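Local coordinates for ActII protein (Streptomyces coelicolor, PDB 2OPT), which probably binds operator DNA as a TetR-family transcriptional repressor, and binds actinorhodin or its biosynthetic precursor (S)-DNPA as ligand, at residues A[13-18]-A[55-60]; A[67-72]-A[114-119]. All coordinates share one frame; numbering follows the deposited sequence.

In the fold
Contact 1 joins helix 8-22 to helix 50-61 within the TetR-type DNA-binding region. The predicted helix-turn-helix motif, residues 28-47, lies in the chain between its two segments. Contact 2 comes later in the chain. It ties the loop after helix 50-61 to helix 108-123 in the ligand-binding and dimerisation part of the fold. The centres of the two contacts are 25 Å apart, and their nearest atoms are about 8 Å apart without touching. Helix 50-61 links them further: Asp59 bonds through its carboxylate to the backbone N of Asn109 and Gly110, at the start of helix 108-123. Contact 1 is purely apolar; contact 2 combines hydrogen bonds and a salt bridge with the packing of Val67.

Contact 1: A[13-18]-A[55-60]; sequences VTALGI and DLVFDI
Val57 meets helix 8-22 with both of its methyl groups. Its CG2 lies 3.9 Å from Ala15 CB, and its CG1 lies 4.0 Å from Leu16 CD1. The two branches thus touch neighbouring residues of the facing helix. Leu16 also divides its branches. While CD1 goes to Val57, CD2 reaches Ile60 CG2 at 4.2 Å, one helical turn further on. CG of Leu16 stands anti to the backbone N (chi1 179°), and the fork beyond it spans both partners. A longer contact joins the exposed Val13: its CG2 is 4.4 Å from Ile60 CD1.

The helices are almost perpendicular, with segment axes at 88° and 9.6 Å apart at closest approach. Leu16 and Val57 have the nearest CA atoms, 6.1 Å apart. Further contacts extend this apolar patch along helix 8-22: Val57 also packs on Leu19, and Leu56 and Ile60 pack on Val12. Ala15 also touches Leu32 of helix 29-36 and Leu27, while Leu16 reaches His93.

The arrangement belongs to the three-helix TetR DNA-binding domain and the helix that follows it, here helix 50-61. The interface between the segments consists of methyl contacts alone. Its hold therefore comes from shape and the burial of apolar surface, and helix 8-22 is seated against the helix that leads to the C-terminal domain.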
loop_
_atom_site.group_PDB
_atom_site.type_symbol
_atom_site.label_atom_id
_atom_site.label_comp_id
_atom_site.label_asym_id
_atom_site.label_seq_id
_atom_site.Cartn_x
_atom_site.Cartn_y
_atom_site.Cartn_z
ATOM N N VAL A 13 -15.148 20.187 -10.267
ATOM C CA VAL A 13 -15.548 19.352 -11.322
ATOM C C VAL A 13 -14.592 19.565 -12.518
ATOM O O VAL A 13 -14.203 18.616 -13.148
ATOM C CB VAL A 13 -17.001 19.713 -11.750
ATOM C CG1 VAL A 13 -17.365 19.133 -13.188
ATOM C CG2 VAL A 13 -18.003 19.235 -10.718
ATOM N N THR A 14 -14.279 20.831 -12.830
ATOM C CA THR A 14 -13.357 21.188 -13.905
ATOM C C THR A 14 -12.003 20.572 -13.645
ATOM O O THR A 14 -11.408 20.009 -14.532
ATOM C CB THR A 14 -13.251 22.740 -13.972
ATOM O OG1 THR A 14 -14.557 23.259 -14.283
ATOM C CG2 THR A 14 -12.259 23.206 -15.048
ATOM N N ALA A 15 -11.511 20.694 -12.408
ATOM C CA ALA A 15 -10.253 20.081 -12.039
ATOM C C ALA A 15 -10.203 18.558 -12.229
ATOM O O ALA A 15 -9.224 18.006 -12.784
ATOM C CB ALA A 15 -9.917 20.445 -10.565
ATOM N N LEU A 16 -11.253 17.874 -11.804
ATOM C CA LEU A 16 -11.343 16.458 -11.991
ATOM C C LEU A 16 -11.332 16.109 -13.487
ATOM O O LEU A 16 -10.781 15.104 -13.894
ATOM C CB LEU A 16 -12.645 15.970 -11.347
ATOM C CG LEU A 16 -12.891 14.455 -11.493
ATOM C CD1 LEU A 16 -11.753 13.644 -10.817
ATOM C CD2 LEU A 16 -14.272 14.095 -10.905
ATOM N N GLY A 17 -11.910 16.966 -14.306
ATOM C CA GLY A 17 -11.978 16.716 -15.758
ATOM C C GLY A 17 -10.552 16.767 -16.326
ATOM O O GLY A 17 -10.152 15.947 -17.168
ATOM N N ILE A 18 -9.761 17.716 -15.845
ATOM C CA ILE A 18 -8.376 17.859 -16.318
ATOM C C ILE A 18 -7.602 16.602 -15.937
ATOM O O ILE A 18 -6.957 15.992 -16.774
ATOM C CB ILE A 18 -7.692 19.157 -15.753
ATOM C CG1 ILE A 18 -8.353 20.395 -16.399
ATOM C CG2 ILE A 18 -6.165 19.154 -16.015
ATOM C CD1 ILE A 18 -8.234 21.684 -15.523
ATOM N N ASP A 55 -7.297 17.875 -2.169
ATOM C CA ASP A 55 -8.117 17.327 -1.065
ATOM C C ASP A 55 -9.561 17.346 -1.535
ATOM O O ASP A 55 -10.354 16.437 -1.231
ATOM C CB ASP A 55 -8.029 18.222 0.189
ATOM C CG ASP A 55 -6.684 18.110 0.945
ATOM O OD1 ASP A 55 -6.006 17.085 0.832
ATOM O OD2 ASP A 55 -6.353 19.026 1.756
ATOM N N LEU A 56 -9.938 18.399 -2.268
ATOM C CA LEU A 56 -11.333 18.548 -2.689
ATOM C C LEU A 56 -11.729 17.597 -3.820
ATOM O O LEU A 56 -12.888 17.148 -3.898
ATOM C CB LEU A 56 -11.599 20.004 -3.092
ATOM C CG LEU A 56 -11.582 21.090 -2.001
ATOM C CD1 LEU A 56 -11.743 22.459 -2.662
ATOM C CD2 LEU A 56 -12.658 20.892 -0.986
ATOM N N VAL A 57 -10.790 17.390 -4.740
ATOM C CA VAL A 57 -10.959 16.493 -5.885
ATOM C C VAL A 57 -11.092 15.081 -5.277
ATOM O O VAL A 57 -11.965 14.318 -5.646
ATOM C CB VAL A 57 -9.767 16.601 -6.830
ATOM C CG1 VAL A 57 -9.788 15.504 -7.865
ATOM C CG2 VAL A 57 -9.736 17.964 -7.561
ATOM N N PHE A 58 -10.258 14.768 -4.287
ATOM C CA PHE A 58 -10.374 13.477 -3.641
ATOM C C PHE A 58 -11.761 13.267 -3.040
ATOM O O PHE A 58 -12.364 12.209 -3.245
ATOM C CB PHE A 58 -9.259 13.306 -2.587
ATOM C CG PHE A 58 -9.266 11.955 -1.870
ATOM C CD1 PHE A 58 -9.578 10.783 -2.549
ATOM C CD2 PHE A 58 -8.899 11.874 -0.531
ATOM C CE1 PHE A 58 -9.571 9.552 -1.894
ATOM C CE2 PHE A 58 -8.872 10.656 0.131
ATOM C CZ PHE A 58 -9.195 9.492 -0.553
ATOM N N ASP A 59 -12.293 14.257 -2.315
ATOM C CA ASP A 59 -13.595 14.036 -1.699
ATOM C C ASP A 59 -14.718 13.945 -2.709
ATOM O O ASP A 59 -15.687 13.192 -2.523
ATOM C CB ASP A 59 -13.924 15.116 -0.689
ATOM C CG ASP A 59 -15.010 14.669 0.247
ATOM O OD1 ASP A 59 -14.738 13.750 1.052
ATOM O OD2 ASP A 59 -16.174 15.122 0.057
ATOM N N ILE A 60 -14.616 14.682 -3.805
ATOM C CA ILE A 60 -15.765 14.702 -4.714
ATOM C C ILE A 60 -16.079 13.369 -5.416
ATOM O O ILE A 60 -17.237 13.050 -5.697
ATOM C CB ILE A 60 -15.628 15.857 -5.709
ATOM C CG1 ILE A 60 -17.023 16.360 -6.065
ATOM C CG2 ILE A 60 -14.790 15.435 -6.979
ATOM C CD1 ILE A 60 -16.990 17.682 -6.742
#

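Contact 2: A[67-72]-A[114-119]; sequences VPEPEP and MERTMN
Arg116 grips the carbonyl oxygen of Val67 side-on, through NE and NH2. The NH2 bond is 2.9 Å to Val67 O, with an N-H...O angle of 156°. NE reaches Val67 O at 3.2 Å and is more bent. The oxygen sits close to the guanidinium plane, at its edge. The Arg116 chain bends at chi3 (65°), which turns NE toward this loop carbonyl.

Glu69 crosses Arg116 at about a right angle, its carboxylate plane turned 58° from the guanidinium. OE1 forms a salt bridge with Arg116 NH1 at 3.0 Å, but its bonds to NH1 and NH2 are both bent and weak. Its other oxygen, OE2, receives a weak bond from water 2, which accepts from Asn119 ND2 at 3.0 Å. The Pro70 ring crosses Asn119 at about a right angle, its CD 3.8 Å from Asn119 ND2. Asn119 OD1 bonds to Asn184 of the second subunit. Asn119 and Glu115, which also bonds to the second subunit, place this helix at the dimer contact.

Val67 packs over the helix, with CG1 3.7 Å from Thr117 N and CG2 beside Thr117 OG1, which bonds to Gly113 O. Both side chains also touch Met82 of helix 75-92. Water 1 bridges Pro68 O and Arg116 O.

An alanine in place of Arg116 would probably leave Val67 O without both donors and Glu69 without its charged mate, freeing that carboxylate to turn.

The loop between helices 50-61 and 75-92 is thus held to helix 108-123 chiefly by the two-nitrogen grip on a backbone carbonyl, with a weakly bonded salt bridge beside it and the buried Val67 packed against the helix.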
loop_
_atom_site.group_PDB
_atom_site.type_symbol
_atom_site.label_atom_id
_atom_site.label_comp_id
_atom_site.label_asym_id
_atom_site.label_seq_id
_atom_site.Cartn_x
_atom_site.Cartn_y
_atom_site.Cartn_z
ATOM N N VAL A 67 -21.547 2.294 -0.172
ATOM C CA VAL A 67 -21.440 1.427 0.975
ATOM C C VAL A 67 -22.872 1.051 1.322
ATOM O O VAL A 67 -23.708 1.924 1.569
ATOM C CB VAL A 67 -20.771 2.146 2.183
ATOM C CG1 VAL A 67 -20.552 1.154 3.284
ATOM C CG2 VAL A 67 -19.438 2.772 1.748
ATOM N N PRO A 68 -23.197 -0.250 1.260
ATOM C CA PRO A 68 -24.597 -0.604 1.464
ATOM C C PRO A 68 -25.041 -0.518 2.900
ATOM O O PRO A 68 -24.214 -0.560 3.849
ATOM C CB PRO A 68 -24.640 -2.049 0.978
ATOM C CG PRO A 68 -23.255 -2.557 1.262
ATOM C CD PRO A 68 -22.368 -1.427 0.915
ATOM N N GLU A 69 -26.348 -0.341 3.078
ATOM C CA GLU A 69 -26.940 -0.467 4.411
ATOM C C GLU A 69 -26.825 -1.934 4.825
ATOM O O GLU A 69 -27.044 -2.813 3.981
ATOM C CB GLU A 69 -28.401 -0.041 4.325
ATOM C CG GLU A 69 -28.968 0.471 5.662
ATOM C CD GLU A 69 -28.219 1.724 6.213
ATOM O OE1 GLU A 69 -27.801 2.600 5.424
ATOM O OE2 GLU A 69 -28.093 1.852 7.443
ATOM N N PRO A 70 -26.451 -2.220 6.077
ATOM C CA PRO A 70 -26.255 -3.647 6.430
ATOM C C PRO A 70 -27.482 -4.562 6.192
ATOM O O PRO A 70 -28.587 -4.207 6.565
ATOM C CB PRO A 70 -25.907 -3.570 7.924
ATOM C CG PRO A 70 -25.269 -2.228 8.060
ATOM C CD PRO A 70 -26.076 -1.340 7.208
ATOM N N GLU A 71 -27.255 -5.704 5.541
ATOM C CA GLU A 71 -28.239 -6.763 5.364
ATOM C C GLU A 71 -27.822 -8.028 6.117
ATOM O O GLU A 71 -26.859 -8.697 5.706
ATOM C CB GLU A 71 -28.395 -7.119 3.887
ATOM C CG GLU A 71 -29.412 -6.320 3.172
ATOM C CD GLU A 71 -29.232 -6.431 1.675
ATOM O OE1 GLU A 71 -28.808 -7.531 1.205
ATOM O OE2 GLU A 71 -29.497 -5.415 0.982
ATOM N N PRO A 72 -28.561 -8.378 7.203
ATOM C CA PRO A 72 -28.291 -9.581 8.005
ATOM C C PRO A 72 -28.089 -10.824 7.134
ATOM O O PRO A 72 -28.863 -11.097 6.188
ATOM C CB PRO A 72 -29.537 -9.694 8.870
ATOM C CG PRO A 72 -29.963 -8.261 9.075
ATOM C CD PRO A 72 -29.720 -7.621 7.729
ATOM N N MET A 114 -17.082 6.734 5.597
ATOM C CA MET A 114 -16.415 6.079 6.684
ATOM C C MET A 114 -17.428 5.666 7.762
ATOM O O MET A 114 -17.355 4.572 8.326
ATOM C CB MET A 114 -15.330 6.980 7.287
ATOM C CG MET A 114 -14.332 6.120 8.114
ATOM S SD MET A 114 -12.932 7.032 8.819
ATOM C CE MET A 114 -12.351 7.959 7.396
ATOM N N GLU A 115 -18.362 6.543 8.069
ATOM C CA GLU A 115 -19.443 6.182 8.979
ATOM C C GLU A 115 -20.179 4.926 8.525
ATOM O O GLU A 115 -20.447 4.038 9.304
ATOM C CB GLU A 115 -20.387 7.366 9.126
ATOM C CG GLU A 115 -21.589 7.174 10.093
ATOM C CD GLU A 115 -21.222 6.861 11.502
ATOM O OE1 GLU A 115 -20.176 7.303 12.010
ATOM O OE2 GLU A 115 -22.049 6.184 12.149
ATOM N N ARG A 116 -20.617 4.897 7.274
ATOM C CA ARG A 116 -21.306 3.766 6.743
ATOM C C ARG A 116 -20.432 2.518 6.728
ATOM O O ARG A 116 -20.903 1.427 7.081
ATOM C CB ARG A 116 -21.803 4.129 5.328
ATOM C CG ARG A 116 -22.870 5.274 5.391
ATOM C CD ARG A 116 -23.368 5.653 3.999
ATOM N NE ARG A 116 -24.092 4.524 3.427
ATOM C CZ ARG A 116 -25.354 4.202 3.714
ATOM N NH1 ARG A 116 -26.067 4.916 4.613
ATOM N NH2 ARG A 116 -25.912 3.130 3.109
ATOM N N THR A 117 -19.156 2.669 6.354
ATOM C CA THR A 117 -18.212 1.557 6.381
ATOM C C THR A 117 -18.124 0.967 7.786
ATOM O O THR A 117 -18.281 -0.243 7.998
ATOM C CB THR A 117 -16.799 2.025 5.934
ATOM O OG1 THR A 117 -16.827 2.411 4.547
ATOM C CG2 THR A 117 -15.743 0.891 6.104
ATOM N N MET A 118 -17.885 1.809 8.766
ATOM C CA MET A 118 -17.783 1.309 10.104
ATOM C C MET A 118 -19.105 0.722 10.576
ATOM O O MET A 118 -19.102 -0.265 11.292
ATOM C CB MET A 118 -17.375 2.439 11.044
ATOM C CG MET A 118 -15.948 2.880 10.783
ATOM S SD MET A 118 -14.749 1.528 10.965
ATOM C CE MET A 118 -13.466 2.105 9.885
ATOM N N ASN A 119 -20.233 1.334 10.207
ATOM C CA ASN A 119 -21.506 0.734 10.525
ATOM C C ASN A 119 -21.531 -0.701 10.009
ATOM O O ASN A 119 -21.925 -1.621 10.750
ATOM C CB ASN A 119 -22.690 1.561 9.979
ATOM C CG ASN A 119 -23.986 1.271 10.710
ATOM O OD1 ASN A 119 -24.027 1.223 11.925
ATOM N ND2 ASN A 119 -25.052 1.106 9.967
HETATM O O HOH W 1 -23.495 0.716 5.987
HETATM O O HOH W 2 -25.226 2.489 7.270
#